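Local coordinates for protein STING-associated CdnE c-di-GMP synthase (Flavobacteriaceae, PDB 6WT8) that probably synthesises the cyclic dinucleotide c-di-GMP, the signal read by a partner STING receptor in bacterial CBASS anti-phage defence, at residues P60-N65 / P191-D196; Q109-S114 / G152-D157; R319-S324 / C328-E333. One frame throughout, in Å; residues are numbered along the deposited sequence.

Contact 1 of 3, residues P60-N65 / P191-D196; sequences PSYTMN and PERDID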
loop_
_atom_site.group_PDB
_atom_site.type_symbol
_atom_site.label_atom_id
_atom_site.label_comp_id
_atom_site.label_asym_id
_atom_site.label_seq_id
_atom_site.Cartn_x
_atom_site.Cartn_y
_atom_site.Cartn_z
ATOM N N PRO A 60 17.460 -0.650 -0.654
ATOM C CA PRO A 60 16.911 -0.989 -1.982
ATOM C C PRO A 60 17.184 -2.408 -2.427
ATOM O O PRO A 60 16.375 -2.936 -3.225
ATOM C CB PRO A 60 17.588 0.015 -2.916
ATOM C CG PRO A 60 18.711 0.647 -2.127
ATOM C CD PRO A 60 18.297 0.563 -0.677
ATOM N N SER A 61 18.233 -3.071 -1.950
ATOM C CA SER A 61 18.485 -4.423 -2.441
ATOM C C SER A 61 17.351 -5.365 -2.074
ATOM O O SER A 61 17.038 -6.266 -2.852
ATOM C CB SER A 61 19.827 -4.943 -1.912
ATOM O OG SER A 61 19.703 -5.276 -0.521
ATOM N N TYR A 62 16.718 -5.173 -0.899
ATOM C CA TYR A 62 15.664 -6.094 -0.485
ATOM C C TYR A 62 14.466 -5.964 -1.402
ATOM O O TYR A 62 13.875 -6.960 -1.860
ATOM C CB TYR A 62 15.253 -5.781 0.965
ATOM C CG TYR A 62 16.371 -6.007 1.956
ATOM C CD1 TYR A 62 16.785 -7.278 2.290
ATOM C CD2 TYR A 62 17.007 -4.935 2.548
ATOM C CE1 TYR A 62 17.845 -7.476 3.192
ATOM C CE2 TYR A 62 18.031 -5.123 3.471
ATOM C CZ TYR A 62 18.451 -6.375 3.792
ATOM O OH TYR A 62 19.515 -6.480 4.707
ATOM N N THR A 63 14.115 -4.727 -1.692
ATOM C CA THR A 63 12.986 -4.425 -2.562
ATOM C C THR A 63 13.235 -4.937 -3.969
ATOM O O THR A 63 12.348 -5.518 -4.605
ATOM C CB THR A 63 12.800 -2.925 -2.529
ATOM O OG1 THR A 63 12.537 -2.568 -1.153
ATOM C CG2 THR A 63 11.645 -2.456 -3.402
HETATM N N MSE A 64 14.434 -4.709 -4.484
HETATM C CA MSE A 64 14.769 -5.189 -5.805
HETATM C C MSE A 64 14.760 -6.702 -5.851
HETATM O O MSE A 64 14.191 -7.296 -6.803
HETATM C CB MSE A 64 16.147 -4.675 -6.232
HETATM C CG MSE A 64 16.510 -5.134 -7.654
HETATM SE SE MSE A 64 15.324 -4.369 -9.023
HETATM C CE MSE A 64 13.889 -5.640 -9.292
ATOM N N ASN A 65 15.330 -7.341 -4.827
ATOM C CA ASN A 65 15.335 -8.802 -4.795
ATOM C C ASN A 65 13.914 -9.352 -4.802
ATOM O O ASN A 65 13.636 -10.351 -5.471
ATOM C CB ASN A 65 16.094 -9.322 -3.576
ATOM C CG ASN A 65 17.580 -9.286 -3.793
ATOM O OD1 ASN A 65 18.043 -9.273 -4.934
ATOM N ND2 ASN A 65 18.328 -9.284 -2.716
ATOM N N PRO A 191 16.811 -14.769 -6.478
ATOM C CA PRO A 191 17.282 -14.445 -5.139
ATOM C C PRO A 191 16.374 -15.077 -4.102
ATOM O O PRO A 191 15.256 -15.428 -4.447
ATOM C CB PRO A 191 17.205 -12.920 -5.102
ATOM C CG PRO A 191 16.110 -12.564 -6.057
ATOM C CD PRO A 191 16.134 -13.641 -7.142
ATOM N N GLU A 192 16.865 -15.289 -2.887
ATOM C CA GLU A 192 16.117 -15.997 -1.856
ATOM C C GLU A 192 15.041 -15.085 -1.275
ATOM O O GLU A 192 15.325 -14.265 -0.386
ATOM C CB GLU A 192 17.064 -16.481 -0.771
ATOM C CG GLU A 192 16.425 -17.406 0.230
ATOM C CD GLU A 192 17.464 -18.078 1.125
ATOM O OE1 GLU A 192 17.074 -18.920 1.964
ATOM O OE2 GLU A 192 18.670 -17.756 0.984
ATOM N N ARG A 193 13.802 -15.249 -1.760
ATOM C CA ARG A 193 12.640 -14.479 -1.300
ATOM C C ARG A 193 11.426 -15.377 -1.332
ATOM O O ARG A 193 11.345 -16.269 -2.170
ATOM C CB ARG A 193 12.313 -13.257 -2.168
ATOM C CG ARG A 193 13.484 -12.240 -2.337
ATOM C CD ARG A 193 13.863 -11.503 -1.055
ATOM N NE ARG A 193 12.786 -10.625 -0.561
ATOM C CZ ARG A 193 12.900 -9.765 0.445
ATOM N NH1 ARG A 193 14.061 -9.528 1.018
ATOM N NH2 ARG A 193 11.807 -9.136 0.841
ATOM N N ASP A 194 10.450 -15.109 -0.439
ATOM C CA ASP A 194 9.203 -15.870 -0.425
ATOM C C ASP A 194 8.104 -15.027 -1.049
ATOM O O ASP A 194 7.812 -13.921 -0.582
ATOM C CB ASP A 194 8.816 -16.282 0.991
ATOM C CG ASP A 194 9.925 -17.054 1.688
ATOM O OD1 ASP A 194 10.577 -17.888 1.044
ATOM O OD2 ASP A 194 10.166 -16.787 2.877
ATOM N N ILE A 195 7.497 -15.526 -2.123
ATOM C CA ILE A 195 6.527 -14.755 -2.885
ATOM C C ILE A 195 5.155 -15.415 -2.805
ATOM O O ILE A 195 5.030 -16.611 -3.083
ATOM C CB ILE A 195 6.958 -14.650 -4.352
ATOM C CG1 ILE A 195 8.355 -14.008 -4.470
ATOM C CG2 ILE A 195 5.944 -13.910 -5.196
ATOM C CD1 ILE A 195 8.468 -12.577 -3.907
ATOM N N ASP A 196 4.127 -14.635 -2.460
ATOM C CA ASP A 196 2.750 -15.119 -2.544
ATOM C C ASP A 196 2.194 -14.890 -3.940
ATOM O O ASP A 196 2.359 -13.818 -4.511
ATOM C CB ASP A 196 1.844 -14.400 -1.539
ATOM C CG ASP A 196 1.850 -15.027 -0.164
ATOM O OD1 ASP A 196 1.431 -16.214 0.009
ATOM O OD2 ASP A 196 2.291 -14.311 0.759
HETATM O O HOH W 1 16.917 -10.127 0.003
#
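R193 reaches from strand 192-204 to the start of helix 60-81 and lays its guanidinium beside the backbone of Y62. R193 NH1 and N65 ND2 both donate to one water, with NH1 at 3.1 Å from it. Y62 O sits over the centre of one guanidinium face, 3.7 Å above the plane, and not along an N-H. The bends at chi2 (-68°) and chi3 (-65°) turn the guanidinium so that this face lies against Y62 O. At the edge of the Y62 ring, R193 NH1 comes 3.8 Å from CD1; the ring and guanidinium planes are 51° apart. The other arginine nitrogens bond outside the two segments: NE in a salt bridge with D104, NH2 to K101 O.

The segments join a helix to the central sheet of what is probably the nucleotidyltransferase core, as in other CD-NTases. P191, preceded by a cis peptide bond, lies just before the strand.

Van der Waals contacts do the rest, as the P191 ring and the R193 methylenes lie against the N65 carbonyl and side chain. P191 CG rests 3.4 Å from N65 O. R193 CG lies 3.7 Å from N65 O, while R193 CD packs against N65 CB. An alanine at R193 would take away the methylenes beside N65, and would probably leave D104 without its salt-bridge mate and the shared water with one donor fewer.

Contact 2 of 3, residues Q109-S114 / G152-D157; sequences QITNKS and GNQIDD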
loop_
_atom_site.group_PDB
_atom_site.type_symbol
_atom_site.label_atom_id
_atom_site.label_comp_id
_atom_site.label_asym_id
_atom_site.label_seq_id
_atom_site.Cartn_x
_atom_site.Cartn_y
_atom_site.Cartn_z
ATOM N N GLN A 109 -2.100 -12.983 -10.593
ATOM C CA GLN A 109 -2.450 -13.450 -11.932
ATOM C C GLN A 109 -3.962 -13.368 -12.072
ATOM O O GLN A 109 -4.696 -13.787 -11.174
ATOM C CB GLN A 109 -1.894 -14.830 -12.210
ATOM C CG GLN A 109 -2.448 -15.908 -11.311
ATOM C CD GLN A 109 -1.793 -17.258 -11.595
ATOM O OE1 GLN A 109 -1.111 -17.472 -12.619
ATOM N NE2 GLN A 109 -2.021 -18.185 -10.682
ATOM N N ILE A 110 -4.440 -12.690 -13.117
ATOM C CA ILE A 110 -5.832 -12.292 -13.231
ATOM C C ILE A 110 -6.365 -12.890 -14.519
ATOM O O ILE A 110 -5.867 -12.570 -15.610
ATOM C CB ILE A 110 -5.934 -10.747 -13.242
ATOM C CG1 ILE A 110 -5.146 -10.138 -12.074
ATOM C CG2 ILE A 110 -7.392 -10.384 -13.161
ATOM C CD1 ILE A 110 -4.841 -8.607 -12.252
ATOM N N THR A 111 -7.400 -13.730 -14.431
ATOM C CA THR A 111 -7.967 -14.263 -15.658
ATOM C C THR A 111 -8.473 -13.120 -16.538
ATOM O O THR A 111 -8.989 -12.115 -16.032
ATOM C CB THR A 111 -9.094 -15.227 -15.320
ATOM O OG1 THR A 111 -10.063 -14.591 -14.457
ATOM C CG2 THR A 111 -8.505 -16.470 -14.693
ATOM N N ASN A 112 -8.221 -13.209 -17.856
ATOM C CA ASN A 112 -8.413 -12.019 -18.695
ATOM C C ASN A 112 -9.355 -12.280 -19.872
ATOM O O ASN A 112 -9.405 -11.439 -20.780
ATOM C CB ASN A 112 -7.057 -11.474 -19.199
ATOM C CG ASN A 112 -6.317 -12.480 -20.091
ATOM O OD1 ASN A 112 -6.884 -13.504 -20.505
ATOM N ND2 ASN A 112 -5.054 -12.188 -20.389
ATOM N N LYS A 113 -10.067 -13.396 -19.868
ATOM C CA LYS A 113 -11.067 -13.766 -20.880
ATOM C C LYS A 113 -12.451 -13.232 -20.590
ATOM O O LYS A 113 -13.288 -13.160 -21.505
ATOM C CB LYS A 113 -11.258 -15.270 -20.931
ATOM C CG LYS A 113 -10.061 -16.059 -21.263
ATOM C CD LYS A 113 -9.535 -15.638 -22.584
ATOM C CE LYS A 113 -8.914 -16.826 -23.277
ATOM N NZ LYS A 113 -7.808 -16.314 -24.131
ATOM N N SER A 114 -12.754 -13.053 -19.311
ATOM C CA SER A 114 -14.043 -12.561 -18.859
ATOM C C SER A 114 -13.775 -11.748 -17.616
ATOM O O SER A 114 -12.725 -11.885 -16.982
ATOM C CB SER A 114 -15.020 -13.699 -18.553
ATOM O OG SER A 114 -14.486 -14.532 -17.544
ATOM N N GLY A 152 -17.119 -19.569 -21.623
ATOM C CA GLY A 152 -16.612 -20.550 -20.673
ATOM C C GLY A 152 -17.239 -20.417 -19.299
ATOM O O GLY A 152 -18.375 -19.954 -19.144
ATOM N N ASN A 153 -16.487 -20.820 -18.275
ATOM C CA ASN A 153 -16.967 -20.751 -16.898
ATOM C C ASN A 153 -15.922 -19.998 -16.074
ATOM O O ASN A 153 -14.827 -20.513 -15.863
ATOM C CB ASN A 153 -17.219 -22.168 -16.355
ATOM C CG ASN A 153 -17.927 -22.179 -15.005
ATOM O OD1 ASN A 153 -17.407 -21.666 -14.013
ATOM N ND2 ASN A 153 -19.109 -22.808 -14.954
ATOM N N GLN A 154 -16.270 -18.794 -15.605
ATOM C CA GLN A 154 -15.334 -17.935 -14.868
ATOM C C GLN A 154 -14.754 -18.637 -13.637
ATOM O O GLN A 154 -13.536 -18.607 -13.401
ATOM C CB GLN A 154 -16.049 -16.643 -14.456
ATOM C CG GLN A 154 -15.273 -15.769 -13.481
ATOM C CD GLN A 154 -14.137 -15.025 -14.146
ATOM O OE1 GLN A 154 -14.315 -13.872 -14.594
ATOM N NE2 GLN A 154 -12.952 -15.678 -14.228
ATOM N N ILE A 155 -15.620 -19.207 -12.793
ATOM C CA ILE A 155 -15.140 -19.835 -11.566
ATOM C C ILE A 155 -14.308 -21.068 -11.884
ATOM O O ILE A 155 -13.279 -21.350 -11.226
ATOM C CB ILE A 155 -16.324 -20.179 -10.638
ATOM C CG1 ILE A 155 -16.809 -18.914 -9.959
ATOM C CG2 ILE A 155 -15.885 -21.174 -9.541
ATOM C CD1 ILE A 155 -15.778 -18.374 -8.921
ATOM N N ASP A 156 -14.741 -21.850 -12.879
ATOM C CA ASP A 156 -13.982 -23.026 -13.265
ATOM C C ASP A 156 -12.603 -22.641 -13.778
ATOM O O ASP A 156 -11.628 -23.349 -13.534
ATOM C CB ASP A 156 -14.738 -23.821 -14.325
ATOM C CG ASP A 156 -15.793 -24.730 -13.723
ATOM O OD1 ASP A 156 -15.614 -25.158 -12.556
ATOM O OD2 ASP A 156 -16.801 -25.011 -14.412
ATOM N N ASP A 157 -12.511 -21.530 -14.513
ATOM C CA ASP A 157 -11.196 -21.061 -14.974
ATOM C C ASP A 157 -10.304 -20.647 -13.824
ATOM O O ASP A 157 -9.098 -20.843 -13.890
ATOM C CB ASP A 157 -11.361 -19.900 -15.930
ATOM C CG ASP A 157 -11.826 -20.349 -17.309
ATOM O OD1 ASP A 157 -11.764 -21.566 -17.616
ATOM O OD2 ASP A 157 -12.202 -19.447 -18.080
#
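The side-chain amide of Q154 meets two hydroxyls, one at each of its ends. NE2 donates to T111 OG1 at 3.1 Å, with an N-H...O angle of 146°; the hydroxyl lies 19° out of the amide plane. On the other end, S114 OG gives a weak hydrogen bond to Q154 OE1 at 3.0 Å. OE1 is also bonded to T201 OG1 of the neighbouring strand 192-204. The bend at chi2 (75°) turns the amide across to strand 106-112 and the corner after it.

Q154 is the first residue of helix 154-172. N153 caps that helix end: its OD1 accepts from D156 N at 2.9 Å, which holds the first turn in shape just beside the glutamine. Packing beyond the amide is slight. T111 CG2 lies 4.5 Å from D157 O, and T111 also touches L158 one residue further along the helix. D157 turns its carboxylate to Y150.

The contact ties the start of helix 154-172 to strand 106-112 and the corner after it. Its chemistry is neutral and directional. Donor and acceptor ends of the amide have different partners, which probably fixes which way round the amide sits.

Contact 3 of 3, residues R319-S324 / C328-E333; sequences RDNIKS and CEYIFE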
loop_
_atom_site.group_PDB
_atom_site.type_symbol
_atom_site.label_atom_id
_atom_site.label_comp_id
_atom_site.label_asym_id
_atom_site.label_seq_id
_atom_site.Cartn_x
_atom_site.Cartn_y
_atom_site.Cartn_z
ATOM N N ARG A 319 -13.004 13.860 10.928
ATOM C CA ARG A 319 -12.536 12.481 10.832
ATOM C C ARG A 319 -13.545 11.613 10.104
ATOM O O ARG A 319 -13.154 10.696 9.366
ATOM C CB ARG A 319 -12.215 11.939 12.222
ATOM C CG ARG A 319 -13.184 11.038 12.845
ATOM C CD ARG A 319 -12.708 10.566 14.237
ATOM N NE ARG A 319 -13.861 10.672 15.107
ATOM C CZ ARG A 319 -14.029 11.534 16.108
ATOM N NH1 ARG A 319 -13.105 12.416 16.465
ATOM N NH2 ARG A 319 -15.177 11.519 16.760
ATOM N N ASP A 320 -14.828 11.938 10.222
ATOM C CA ASP A 320 -15.846 11.091 9.628
ATOM C C ASP A 320 -15.827 11.131 8.110
ATOM O O ASP A 320 -16.439 10.254 7.473
ATOM C CB ASP A 320 -17.220 11.520 10.131
ATOM C CG ASP A 320 -17.518 10.981 11.500
ATOM O OD1 ASP A 320 -16.743 10.136 12.009
ATOM O OD2 ASP A 320 -18.524 11.437 12.087
ATOM N N ASN A 321 -15.150 12.098 7.501
ATOM C CA ASN A 321 -15.178 12.216 6.052
ATOM C C ASN A 321 -13.852 11.854 5.386
ATOM O O ASN A 321 -13.706 12.029 4.176
ATOM C CB ASN A 321 -15.630 13.641 5.693
ATOM C CG ASN A 321 -17.138 13.801 5.879
ATOM O OD1 ASN A 321 -17.919 13.349 5.039
ATOM N ND2 ASN A 321 -17.550 14.339 7.023
ATOM N N ILE A 322 -12.883 11.327 6.144
ATOM C CA ILE A 322 -11.635 10.883 5.555
ATOM C C ILE A 322 -11.872 9.537 4.869
ATOM O O ILE A 322 -12.332 8.572 5.498
ATOM C CB ILE A 322 -10.529 10.763 6.615
ATOM C CG1 ILE A 322 -10.319 12.112 7.358
ATOM C CG2 ILE A 322 -9.215 10.321 5.938
ATOM C CD1 ILE A 322 -9.286 11.997 8.455
ATOM N N LYS A 323 -11.552 9.470 3.584
ATOM C CA LYS A 323 -11.699 8.238 2.805
ATOM C C LYS A 323 -10.381 7.483 2.731
ATOM O O LYS A 323 -9.300 8.010 2.947
ATOM C CB LYS A 323 -12.144 8.562 1.370
ATOM C CG LYS A 323 -13.534 9.217 1.336
ATOM C CD LYS A 323 -14.004 9.391 -0.093
ATOM C CE LYS A 323 -15.395 10.020 -0.078
ATOM N NZ LYS A 323 -15.873 10.194 -1.501
ATOM N N SER A 324 -10.504 6.195 2.410
ATOM C CA SER A 324 -9.342 5.397 2.038
ATOM C C SER A 324 -8.733 5.928 0.752
ATOM O O SER A 324 -9.398 6.646 -0.007
ATOM C CB SER A 324 -9.778 3.945 1.870
ATOM O OG SER A 324 -10.867 3.852 0.957
ATOM N N CYS A 328 -13.041 4.075 -1.527
ATOM C CA CYS A 328 -14.192 3.181 -1.370
ATOM C C CYS A 328 -14.700 3.019 0.069
ATOM O O CYS A 328 -15.782 2.430 0.264
ATOM C CB CYS A 328 -13.850 1.805 -1.937
ATOM S SG CYS A 328 -13.609 1.811 -3.746
ATOM N N GLU A 329 -13.985 3.499 1.076
ATOM C CA GLU A 329 -14.456 3.429 2.447
ATOM C C GLU A 329 -14.161 4.737 3.158
ATOM O O GLU A 329 -13.280 5.506 2.747
ATOM C CB GLU A 329 -13.746 2.319 3.235
ATOM C CG GLU A 329 -13.642 1.000 2.464
ATOM C CD GLU A 329 -12.772 -0.058 3.148
ATOM O OE1 GLU A 329 -12.444 0.086 4.363
ATOM O OE2 GLU A 329 -12.427 -1.042 2.441
ATOM N N TYR A 330 -14.905 4.988 4.241
ATOM C CA TYR A 330 -14.526 6.018 5.201
ATOM C C TYR A 330 -13.752 5.314 6.294
ATOM O O TYR A 330 -14.301 4.417 6.939
ATOM C CB TYR A 330 -15.775 6.703 5.759
ATOM C CG TYR A 330 -16.459 7.598 4.738
ATOM C CD1 TYR A 330 -15.898 8.812 4.425
ATOM C CD2 TYR A 330 -17.657 7.213 4.140
ATOM C CE1 TYR A 330 -16.508 9.665 3.514
ATOM C CE2 TYR A 330 -18.283 8.052 3.208
ATOM C CZ TYR A 330 -17.688 9.272 2.919
ATOM O OH TYR A 330 -18.307 10.122 2.020
ATOM N N ILE A 331 -12.514 5.739 6.530
ATOM C CA ILE A 331 -11.629 4.920 7.384
ATOM C C ILE A 331 -11.973 5.003 8.860
ATOM O O ILE A 331 -11.475 4.165 9.629
ATOM C CB ILE A 331 -10.139 5.270 7.198
ATOM C CG1 ILE A 331 -9.866 6.740 7.445
ATOM C CG2 ILE A 331 -9.691 4.880 5.806
ATOM C CD1 ILE A 331 -8.405 7.006 7.697
ATOM N N PHE A 332 -12.826 5.929 9.287
ATOM C CA PHE A 332 -13.293 5.931 10.687
ATOM C C PHE A 332 -14.774 5.566 10.815
ATOM O O PHE A 332 -15.351 5.754 11.884
ATOM C CB PHE A 332 -13.012 7.278 11.339
ATOM C CG PHE A 332 -11.541 7.539 11.549
ATOM C CD1 PHE A 332 -10.879 6.945 12.629
ATOM C CD2 PHE A 332 -10.803 8.295 10.646
ATOM C CE1 PHE A 332 -9.510 7.180 12.838
ATOM C CE2 PHE A 332 -9.417 8.499 10.831
ATOM C CZ PHE A 332 -8.767 7.921 11.912
ATOM N N GLU A 333 -15.402 5.033 9.759
ATOM C CA GLU A 333 -16.815 4.687 9.851
ATOM C C GLU A 333 -17.043 3.575 10.861
ATOM O O GLU A 333 -17.971 3.654 11.693
ATOM C CB GLU A 333 -17.364 4.279 8.490
ATOM C CG GLU A 333 -18.871 4.017 8.619
ATOM C CD GLU A 333 -19.562 3.831 7.300
ATOM O OE1 GLU A 333 -18.925 4.009 6.241
ATOM O OE2 GLU A 333 -20.768 3.479 7.319
HETATM O O HOH W 2 -13.578 8.373 7.937
HETATM O O HOH W 3 -17.409 7.413 12.514
HETATM O O HOH W 4 -17.468 12.737 2.146
#
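I322 and S324 hold the 328-333 segment by its backbone. I331 N donates to I322 O at 3.0 Å, with an N-H...O angle of 156°. S324 N donates to E329 O at 2.9 Å. These bonds flank K323 and Y330, which form a single beta bridge. With chi1 at 54°, S324 OG is placed to accept from E329 N at 3.1 Å, and D326 in the connecting loop also bonds to it.

Side chains close in around this frame. I322 CG2 packs on I331 CD1 at 3.8 Å. K323 runs alongside Y330, pointing the same way, and its CG comes within 3.7 Å of Y330 CE1. N321 O lies at the edge of the Y330 ring, in its plane. R319 CD lies over one face of the F332 ring, with the guanidinium and ring planes 74° apart; R319 NH1 donates to I312 O.

Three waters bridge the two segments. Water 2 donates to R319 O and I322 O and accepts from F332 N. Water 3 donates to D320 OD1 and F332 O, and water 4 links N321 OD1 to Y330 OH, 2.7 Å from the hydroxyl. D320 OD2 also forms a salt bridge with K316, and N321 ND2 donates to S317 O. A type I turn from Y330 to E333, with E333 N bonded to Y330 O, shapes the return segment.

The loop, closed by this bridge, joins helix 316-320 to helix 336-360. I322 and F332 both touch I312 of helix 300-314, I331 packs on I284 of helix 278-287, and F332 meets K339 of helix 336-360.

How the contacts relate
Contacts 1 and 2 belong to the same mixed sheet, through neighbouring strands 192-204 and 106-112. Their centres are 29 Å apart and their nearest atoms about 8 Å, so they do not touch. Contact 2 falls within the chain span that contact 1 closes. Contact 3 comes later in the chain, and its centre is 33 Å from each of the others. It lies on the opposite side of the chain's centre from contact 1. Contacts 1 and 2 pack helices 60-81 and 154-172 on the sheet of what is probably the nucleotidyltransferase core, while contact 3 lies among the later helices of the C-terminal part.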